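Local coordinates for substrate-binding protein (PDB 6WPN) that probably binds an oligosaccharide or related sugar in the periplasm of a marine cyanobacterium, as the soluble capture component of a transport system, at residues G50-L55 / V315-F320; Y140-L145 / A334-S339; E198-M203 / K223-W228. All blocks are in the same frame, centred on the assembly; numbering follows the deposited sequence.

In the fold
The three contacts show how packing chemistry follows position in a two-lobed solute-binding fold. Contact 2 is buried, its centre about 10 Å from that of the chain, and pairs backbones within the mixed sheet; contacts 1 and 3 join helices through side chains and lie on opposite sides of the chain's centre, their centres about 43 Å apart. Contact 1 is partly buried, with exposed residues at its margin, whereas contact 3 is a buried aromatic cluster. Strand 137-149 links the set: A318 and L319 of contact 1 rest on its I137, its residues 140-143 meet 336-339 in contact 2, and its R144 makes a salt bridge to E198 of contact 3.

Contact 1 (G50-L55 / V315-F320); sequences GSWDKL and VELALF
E316 O accepts the helical bond from F320 N at 2.8 Å, and CZ3 of W52 lies 3.6 Å from the same oxygen. This is helix-against-helix packing on the outer layer of an alpha/beta domain. Helix 42-55 is the connection of a beta-alpha-beta crossover between the parallel strands 30-35 and 61-66, and helix 311-321 runs beside it, the short segments inclined at 135° with their axes 11.4 Å apart.

At that separation a large side chain has to span the gap, and W52 does so. With CG anti to the backbone N (chi1 169°), the indole reaches straight across, and its six-membered ring settles on L317. The methyl CD1 of L317 sits over the ring face, 3.9 Å from the centroid of the W52 six-membered ring, a CH-pi contact close to the ring normal. In the plane of the indole, at its outer edge, CB of E316 approaches CH2 of W52. F320 comes in at a slant; its ring plane makes 55° with the indole, and its CB lies 3.7 Å from CE3 of W52.

The polar end of the indole is held from outside the two segments, NE1 bonding to A59 O, and H56 stacks on the ring. V61 of strand 61-66 meets both W52 and L317, placing their contact against the sheet. Toward solvent the packing thins to F320 and its neighbours on helix 42-55. S51, whose OG bonds to D47 O, offers CB to the edge of the F320 ring, and L55 lies at the outer margin, its methyl CD1 touching CE1 of F320 at 3.6 Å.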
loop_
_atom_site.group_PDB
_atom_site.type_symbol
_atom_site.label_atom_id
_atom_site.label_comp_id
_atom_site.label_asym_id
_atom_site.label_seq_id
_atom_site.Cartn_x
_atom_site.Cartn_y
_atom_site.Cartn_z
ATOM N N GLY A 50 10.197 -12.484 -21.192
ATOM C CA GLY A 50 10.978 -12.980 -22.316
ATOM C C GLY A 50 12.009 -14.005 -21.886
ATOM O O GLY A 50 12.170 -15.049 -22.522
ATOM N N SER A 51 12.733 -13.711 -20.801
ATOM C CA SER A 51 13.671 -14.685 -20.250
ATOM C C SER A 51 12.950 -15.963 -19.847
ATOM O O SER A 51 13.434 -17.067 -20.119
ATOM C CB SER A 51 14.419 -14.089 -19.060
ATOM O OG SER A 51 15.146 -12.936 -19.445
ATOM N N TRP A 52 11.790 -15.835 -19.199
ATOM C CA TRP A 52 10.997 -17.010 -18.859
ATOM C C TRP A 52 10.633 -17.809 -20.105
ATOM O O TRP A 52 10.759 -19.040 -20.123
ATOM C CB TRP A 52 9.735 -16.594 -18.106
ATOM C CG TRP A 52 8.774 -17.724 -17.968
ATOM C CD1 TRP A 52 7.758 -18.045 -18.824
ATOM C CD2 TRP A 52 8.756 -18.718 -16.936
ATOM N NE1 TRP A 52 7.099 -19.164 -18.380
ATOM C CE2 TRP A 52 7.690 -19.599 -17.223
ATOM C CE3 TRP A 52 9.529 -18.945 -15.792
ATOM C CZ2 TRP A 52 7.378 -20.685 -16.410
ATOM C CZ3 TRP A 52 9.218 -20.026 -14.983
ATOM C CH2 TRP A 52 8.152 -20.882 -15.297
ATOM N N ASP A 53 10.176 -17.122 -21.158
ATOM C CA ASP A 53 9.785 -17.807 -22.387
ATOM C C ASP A 53 10.967 -18.542 -23.007
ATOM O O ASP A 53 10.803 -19.633 -23.567
ATOM C CB ASP A 53 9.192 -16.809 -23.385
ATOM C CG ASP A 53 7.837 -16.269 -22.951
ATOM O OD1 ASP A 53 7.124 -16.961 -22.196
ATOM O OD2 ASP A 53 7.485 -15.147 -23.371
ATOM N N LYS A 54 12.167 -17.957 -22.925
ATOM C CA LYS A 54 13.362 -18.645 -23.405
ATOM C C LYS A 54 13.695 -19.858 -22.552
ATOM O O LYS A 54 14.191 -20.863 -23.072
ATOM C CB LYS A 54 14.557 -17.693 -23.421
ATOM C CG LYS A 54 14.368 -16.489 -24.304
ATOM C CD LYS A 54 14.349 -16.917 -25.755
ATOM C CE LYS A 54 14.641 -15.754 -26.673
ATOM N NZ LYS A 54 14.490 -16.157 -28.099
ATOM N N LEU A 55 13.437 -19.783 -21.249
ATOM C CA LEU A 55 13.743 -20.906 -20.375
ATOM C C LEU A 55 12.658 -21.972 -20.442
ATOM O O LEU A 55 12.955 -23.170 -20.412
ATOM C CB LEU A 55 13.930 -20.413 -18.939
ATOM C CG LEU A 55 15.129 -19.493 -18.673
ATOM C CD1 LEU A 55 15.114 -18.985 -17.236
ATOM C CD2 LEU A 55 16.450 -20.168 -18.996
ATOM N N VAL A 315 3.795 -22.346 -10.032
ATOM C CA VAL A 315 4.710 -22.142 -8.915
ATOM C C VAL A 315 6.107 -21.814 -9.424
ATOM O O VAL A 315 6.800 -20.951 -8.870
ATOM C CB VAL A 315 4.709 -23.374 -7.991
ATOM C CG1 VAL A 315 5.821 -23.264 -6.954
ATOM C CG2 VAL A 315 3.352 -23.520 -7.318
ATOM N N GLU A 316 6.543 -22.488 -10.494
ATOM C CA GLU A 316 7.852 -22.186 -11.065
ATOM C C GLU A 316 7.917 -20.750 -11.573
ATOM O O GLU A 316 8.932 -20.068 -11.395
ATOM C CB GLU A 316 8.176 -23.167 -12.194
ATOM C CG GLU A 316 8.346 -24.608 -11.743
ATOM C CD GLU A 316 9.356 -25.373 -12.587
ATOM O OE1 GLU A 316 10.495 -25.566 -12.111
ATOM O OE2 GLU A 316 9.019 -25.756 -13.732
ATOM N N LEU A 317 6.839 -20.270 -12.199
ATOM C CA LEU A 317 6.827 -18.893 -12.681
ATOM C C LEU A 317 6.858 -17.907 -11.522
ATOM O O LEU A 317 7.614 -16.930 -11.555
ATOM C CB LEU A 317 5.603 -18.652 -13.563
ATOM C CG LEU A 317 5.347 -17.203 -13.997
ATOM C CD1 LEU A 317 6.516 -16.659 -14.815
ATOM C CD2 LEU A 317 4.049 -17.105 -14.783
ATOM N N ALA A 318 6.060 -18.154 -10.481
ATOM C CA ALA A 318 6.062 -17.263 -9.328
ATOM C C ALA A 318 7.425 -17.250 -8.645
ATOM O O ALA A 318 7.865 -16.207 -8.147
ATOM C CB ALA A 318 4.965 -17.669 -8.343
ATOM N N LEU A 319 8.104 -18.404 -8.601
ATOM C CA LEU A 319 9.451 -18.453 -8.036
ATOM C C LEU A 319 10.463 -17.740 -8.928
ATOM O O LEU A 319 11.384 -17.084 -8.426
ATOM C CB LEU A 319 9.877 -19.904 -7.803
ATOM C CG LEU A 319 9.151 -20.671 -6.696
ATOM C CD1 LEU A 319 9.444 -22.161 -6.781
ATOM C CD2 LEU A 319 9.559 -20.127 -5.342
ATOM N N PHE A 320 10.312 -17.856 -10.249
ATOM C CA PHE A 320 11.214 -17.164 -11.166
ATOM C C PHE A 320 11.060 -15.653 -11.059
ATOM O O PHE A 320 12.056 -14.921 -11.051
ATOM C CB PHE A 320 10.971 -17.631 -12.602
ATOM C CG PHE A 320 11.842 -16.947 -13.623
ATOM C CD1 PHE A 320 13.160 -17.335 -13.806
ATOM C CD2 PHE A 320 11.333 -15.928 -14.416
ATOM C CE1 PHE A 320 13.958 -16.712 -14.751
ATOM C CE2 PHE A 320 12.125 -15.303 -15.364
ATOM C CZ PHE A 320 13.440 -15.695 -15.530
#

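Contact 2 (Y140-L145 / A334-S339); sequences YLTVRL and ARVLPS
L141 and L337 form the apolar centre, their side chains on the same face of the sheet. The packing is tight: CD1 of L141 lies 3.4 Å from CB of L337. L141 can reach its partner because CG stands between the backbone N and the carbonyl carbon (chi1 62°), which turns the end of the side chain inward. CD1 of L337 extends the patch to CG2 of V143 at 3.9 Å. On the face that carries Y140, the methyl CG1 of V336 packs obliquely beside CD2 of the tyrosine ring and also touches CG2 of T142.

Between these two groups of side chains the backbones pair in a short antiparallel bridge. L141 and L337 are the hydrogen-bonded pair: L141 N donates to L337 O at 2.8 Å, and L337 N returns a bond to L141 O at 2.9 Å. Y140 and P338 follow as the non-hydrogen-bonded pair, CA atoms 4.5 Å apart. Before the bridge, R335 is the C-prime residue of a Schellman motif, with V336 N bonded to A331 O, so the chain leaves helix 324-334 and reaches strand 337-338 after two residues. At the far edge, S339 OG bonds to W139 O.

Two reciprocal bonds thus fix the register of residues 337-338 on strand 137-149, while apolar side chains pack on the L141 face and on the Y140 face, an arrangement that depends little on charge.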
loop_
_atom_site.group_PDB
_atom_site.type_symbol
_atom_site.label_atom_id
_atom_site.label_comp_id
_atom_site.label_asym_id
_atom_site.label_seq_id
_atom_site.Cartn_x
_atom_site.Cartn_y
_atom_site.Cartn_z
ATOM N N TYR A 140 7.239 -8.006 -4.210
ATOM C CA TYR A 140 7.882 -6.780 -3.766
ATOM C C TYR A 140 7.027 -6.081 -2.714
ATOM O O TYR A 140 5.901 -6.485 -2.413
ATOM C CB TYR A 140 8.140 -5.838 -4.942
ATOM C CG TYR A 140 6.891 -5.269 -5.569
ATOM C CD1 TYR A 140 6.191 -5.975 -6.534
ATOM C CD2 TYR A 140 6.422 -4.012 -5.207
ATOM C CE1 TYR A 140 5.055 -5.449 -7.116
ATOM C CE2 TYR A 140 5.281 -3.481 -5.784
ATOM C CZ TYR A 140 4.608 -4.202 -6.736
ATOM O OH TYR A 140 3.480 -3.673 -7.312
ATOM N N LEU A 141 7.588 -5.017 -2.148
ATOM C CA LEU A 141 6.896 -4.253 -1.124
ATOM C C LEU A 141 7.361 -2.804 -1.167
ATOM O O LEU A 141 8.454 -2.490 -1.645
ATOM C CB LEU A 141 7.088 -4.888 0.259
ATOM C CG LEU A 141 8.516 -4.965 0.782
ATOM C CD1 LEU A 141 8.960 -3.649 1.355
ATOM C CD2 LEU A 141 8.584 -6.061 1.841
ATOM N N THR A 142 6.498 -1.918 -0.675
ATOM C CA THR A 142 6.745 -0.485 -0.668
ATOM C C THR A 142 6.554 0.059 0.736
ATOM O O THR A 142 5.569 -0.272 1.404
ATOM C CB THR A 142 5.792 0.271 -1.609
ATOM O OG1 THR A 142 4.460 0.187 -1.094
ATOM C CG2 THR A 142 5.784 -0.336 -2.987
ATOM N N VAL A 143 7.520 0.844 1.194
ATOM C CA VAL A 143 7.382 1.649 2.400
ATOM C C VAL A 143 7.238 3.092 1.940
ATOM O O VAL A 143 8.190 3.679 1.410
ATOM C CB VAL A 143 8.580 1.477 3.343
ATOM C CG1 VAL A 143 8.405 2.344 4.574
ATOM C CG2 VAL A 143 8.740 0.011 3.724
ATOM N N ARG A 144 6.060 3.673 2.135
ATOM C CA ARG A 144 5.823 5.049 1.716
ATOM C C ARG A 144 6.415 6.035 2.715
ATOM O O ARG A 144 6.333 5.842 3.932
ATOM C CB ARG A 144 4.331 5.315 1.519
ATOM C CG ARG A 144 3.503 5.285 2.772
ATOM C CD ARG A 144 2.066 5.653 2.466
ATOM N NE ARG A 144 1.237 5.502 3.653
ATOM C CZ ARG A 144 0.546 4.405 3.945
ATOM N NH1 ARG A 144 0.570 3.364 3.122
ATOM N NH2 ARG A 144 -0.181 4.353 5.055
ATOM N N LEU A 145 7.048 7.077 2.193
ATOM C CA LEU A 145 7.666 8.108 3.007
ATOM C C LEU A 145 6.795 9.362 3.033
ATOM O O LEU A 145 5.714 9.420 2.442
ATOM C CB LEU A 145 9.061 8.427 2.475
ATOM C CG LEU A 145 9.974 7.227 2.211
ATOM C CD1 LEU A 145 11.198 7.671 1.437
ATOM C CD2 LEU A 145 10.366 6.543 3.510
ATOM N N ALA A 334 12.054 -0.120 -10.392
ATOM C CA ALA A 334 10.859 0.411 -9.753
ATOM C C ALA A 334 11.157 1.238 -8.513
ATOM O O ALA A 334 10.243 1.890 -7.998
ATOM C CB ALA A 334 9.901 -0.726 -9.380
ATOM N N ARG A 335 12.405 1.251 -8.041
ATOM C CA ARG A 335 12.770 1.975 -6.826
ATOM C C ARG A 335 11.874 1.511 -5.680
ATOM O O ARG A 335 11.250 2.294 -4.962
ATOM C CB ARG A 335 12.703 3.485 -7.063
ATOM C CG ARG A 335 13.408 3.867 -8.368
ATOM C CD ARG A 335 13.493 5.356 -8.610
ATOM N NE ARG A 335 14.415 5.651 -9.706
ATOM C CZ ARG A 335 14.071 5.690 -10.989
ATOM N NH1 ARG A 335 12.818 5.458 -11.352
ATOM N NH2 ARG A 335 14.983 5.961 -11.914
ATOM N N VAL A 336 11.812 0.188 -5.542
ATOM C CA VAL A 336 10.919 -0.502 -4.630
ATOM C C VAL A 336 11.746 -1.457 -3.772
ATOM O O VAL A 336 12.918 -1.711 -4.045
ATOM C CB VAL A 336 9.819 -1.244 -5.426
ATOM C CG1 VAL A 336 8.916 -2.092 -4.531
ATOM C CG2 VAL A 336 9.053 -0.295 -6.293
ATOM N N LEU A 337 11.122 -1.983 -2.716
ATOM C CA LEU A 337 11.921 -2.909 -1.922
ATOM C C LEU A 337 11.564 -4.352 -2.257
ATOM O O LEU A 337 10.386 -4.672 -2.449
ATOM C CB LEU A 337 11.693 -2.673 -0.429
ATOM C CG LEU A 337 12.101 -1.292 0.078
ATOM C CD1 LEU A 337 11.710 -1.110 1.532
ATOM C CD2 LEU A 337 13.597 -1.106 -0.091
ATOM N N PRO A 338 12.537 -5.251 -2.343
ATOM C CA PRO A 338 12.227 -6.654 -2.618
ATOM C C PRO A 338 12.010 -7.444 -1.335
ATOM O O PRO A 338 12.380 -7.024 -0.236
ATOM C CB PRO A 338 13.480 -7.142 -3.356
ATOM C CG PRO A 338 14.587 -6.329 -2.741
ATOM C CD PRO A 338 13.989 -4.989 -2.357
ATOM N N SER A 339 11.385 -8.611 -1.498
ATOM C CA SER A 339 11.213 -9.545 -0.397
ATOM C C SER A 339 12.258 -10.651 -0.401
ATOM O O SER A 339 12.296 -11.454 0.537
ATOM C CB SER A 339 9.806 -10.156 -0.433
ATOM O OG SER A 339 9.584 -10.852 -1.649
#

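Contact 3 (E198-M203 / K223-W228); sequences ESFVQM and KAFAFW
The ring of F200 turns its edge to the face of F225 in an offset edge-to-face pair, planes at 77°. CE2 of F200 lies 3.6 Å from CD1 of F225, and the ring centroids are 5.5 Å apart. Against W228 the same ring is nearly parallel but slid aside, so the two barely overlap. One face of the W228 indole is covered by CD1 of F227 from its own helix; at the indole edge, near its plane, stands S199 OG.

Together F200, F225 and W228 make an aromatic cluster between helices 195-202 and 219-233. A224 supplies the close approach, its CB 3.6 Å from CD2 of F200. M203, a selenomethionine just past the helix end, bends at its last torsion (chi3 72°) to lay CE 3.5 Å from CA of A224 and 3.7 Å from CB of F227. Its SE makes oblique Met-aromatic contacts with F227 and W228.

L399 of helix 388-403 covers F225 and W228 from beyond. The lone polar link, W228 NE1 to S199 OG at 3.2 Å, is weak and bent, and S199 OG also bonds to L196 O; cohesion here therefore rests mainly on aromatic and apolar packing.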
loop_
_atom_site.group_PDB
_atom_site.type_symbol
_atom_site.label_atom_id
_atom_site.label_comp_id
_atom_site.label_asym_id
_atom_site.label_seq_id
_atom_site.Cartn_x
_atom_site.Cartn_y
_atom_site.Cartn_z
ATOM N N GLU A 198 -5.426 2.840 7.738
ATOM C CA GLU A 198 -4.139 2.562 8.365
ATOM C C GLU A 198 -3.837 3.553 9.485
ATOM O O GLU A 198 -3.235 3.179 10.500
ATOM C CB GLU A 198 -3.029 2.571 7.315
ATOM C CG GLU A 198 -3.103 1.410 6.327
ATOM C CD GLU A 198 -2.317 1.669 5.052
ATOM O OE1 GLU A 198 -1.823 2.802 4.880
ATOM O OE2 GLU A 198 -2.182 0.737 4.231
ATOM N N SER A 199 -4.252 4.816 9.329
ATOM C CA SER A 199 -4.046 5.783 10.405
ATOM C C SER A 199 -4.829 5.390 11.648
ATOM O O SER A 199 -4.359 5.589 12.776
ATOM C CB SER A 199 -4.448 7.187 9.960
ATOM O OG SER A 199 -5.856 7.337 9.985
ATOM N N PHE A 200 -6.030 4.833 11.459
ATOM C CA PHE A 200 -6.789 4.303 12.586
ATOM C C PHE A 200 -5.964 3.279 13.348
ATOM O O PHE A 200 -5.858 3.338 14.579
ATOM C CB PHE A 200 -8.106 3.684 12.099
ATOM C CG PHE A 200 -9.203 4.689 11.842
ATOM C CD1 PHE A 200 -9.189 5.484 10.712
ATOM C CD2 PHE A 200 -10.256 4.826 12.727
ATOM C CE1 PHE A 200 -10.192 6.408 10.474
ATOM C CE2 PHE A 200 -11.264 5.750 12.492
ATOM C CZ PHE A 200 -11.228 6.539 11.361
ATOM N N VAL A 201 -5.353 2.338 12.627
ATOM C CA VAL A 201 -4.535 1.325 13.283
ATOM C C VAL A 201 -3.334 1.969 13.969
ATOM O O VAL A 201 -2.951 1.572 15.074
ATOM C CB VAL A 201 -4.104 0.246 12.273
ATOM C CG1 VAL A 201 -3.280 -0.829 12.965
ATOM C CG2 VAL A 201 -5.321 -0.356 11.590
ATOM N N GLN A 202 -2.726 2.979 13.331
ATOM C CA GLN A 202 -1.586 3.658 13.948
ATOM C C GLN A 202 -2.004 4.463 15.167
ATOM O O GLN A 202 -1.190 4.682 16.073
ATOM C CB GLN A 202 -0.883 4.569 12.942
ATOM C CG GLN A 202 -0.053 3.835 11.909
ATOM C CD GLN A 202 0.519 4.762 10.853
ATOM O OE1 GLN A 202 -0.141 5.700 10.412
ATOM N NE2 GLN A 202 1.763 4.513 10.459
HETATM N N MSE A 203 -3.279 4.813 15.208
HETATM C CA MSE A 203 -3.825 5.602 16.329
HETATM C C MSE A 203 -4.284 4.686 17.465
HETATM O O MSE A 203 -4.939 5.173 18.367
HETATM C CB MSE A 203 -4.923 6.522 15.824
HETATM C CG MSE A 203 -4.390 7.582 14.946
HETATM SE SE MSE A 203 -5.831 8.627 14.285
HETATM C CE MSE A 203 -6.338 9.588 15.852
ATOM N N LYS A 223 -11.854 8.626 19.390
ATOM C CA LYS A 223 -10.817 9.643 19.282
ATOM C C LYS A 223 -10.341 9.777 17.840
ATOM O O LYS A 223 -10.110 10.891 17.355
ATOM C CB LYS A 223 -9.669 9.299 20.231
ATOM C CG LYS A 223 -8.509 10.272 20.254
ATOM C CD LYS A 223 -7.483 9.822 21.291
ATOM C CE LYS A 223 -6.156 10.544 21.147
ATOM N NZ LYS A 223 -5.165 10.061 22.157
ATOM N N ALA A 224 -10.211 8.651 17.135
ATOM C CA ALA A 224 -9.768 8.684 15.745
ATOM C C ALA A 224 -10.818 9.316 14.839
ATOM O O ALA A 224 -10.476 10.074 13.923
ATOM C CB ALA A 224 -9.429 7.273 15.270
ATOM N N PHE A 225 -12.096 8.983 15.047
ATOM C CA PHE A 225 -13.164 9.615 14.275
ATOM C C PHE A 225 -13.194 11.120 14.503
ATOM O O PHE A 225 -13.315 11.904 13.554
ATOM C CB PHE A 225 -14.523 9.005 14.636
ATOM C CG PHE A 225 -14.961 7.896 13.717
ATOM C CD1 PHE A 225 -14.442 6.619 13.843
ATOM C CD2 PHE A 225 -15.895 8.138 12.722
ATOM C CE1 PHE A 225 -14.852 5.600 12.994
ATOM C CE2 PHE A 225 -16.301 7.128 11.870
ATOM C CZ PHE A 225 -15.780 5.859 12.007
ATOM N N ALA A 226 -13.098 11.543 15.763
ATOM C CA ALA A 226 -13.095 12.969 16.074
ATOM C C ALA A 226 -11.872 13.659 15.484
ATOM O O ALA A 226 -11.949 14.818 15.058
ATOM C CB ALA A 226 -13.150 13.176 17.586
ATOM N N PHE A 227 -10.733 12.965 15.465
ATOM C CA PHE A 227 -9.516 13.528 14.893
ATOM C C PHE A 227 -9.749 13.989 13.461
ATOM O O PHE A 227 -9.502 15.152 13.118
ATOM C CB PHE A 227 -8.393 12.487 14.956
ATOM C CG PHE A 227 -7.084 12.943 14.359
ATOM C CD1 PHE A 227 -6.785 12.681 13.030
ATOM C CD2 PHE A 227 -6.143 13.607 15.135
ATOM C CE1 PHE A 227 -5.581 13.085 12.477
ATOM C CE2 PHE A 227 -4.931 14.011 14.593
ATOM C CZ PHE A 227 -4.649 13.751 13.259
ATOM N N TRP A 228 -10.257 13.091 12.616
ATOM C CA TRP A 228 -10.432 13.410 11.205
ATOM C C TRP A 228 -11.620 14.334 10.981
ATOM O O TRP A 228 -11.576 15.208 10.107
ATOM C CB TRP A 228 -10.578 12.118 10.408
ATOM C CG TRP A 228 -9.298 11.359 10.380
ATOM C CD1 TRP A 228 -9.013 10.199 11.036
ATOM C CD2 TRP A 228 -8.111 11.724 9.675
ATOM N NE1 TRP A 228 -7.719 9.812 10.775
ATOM C CE2 TRP A 228 -7.146 10.733 9.940
ATOM C CE3 TRP A 228 -7.770 12.796 8.842
ATOM C CZ2 TRP A 228 -5.867 10.778 9.397
ATOM C CZ3 TRP A 228 -6.501 12.839 8.308
ATOM C CH2 TRP A 228 -5.565 11.837 8.585
#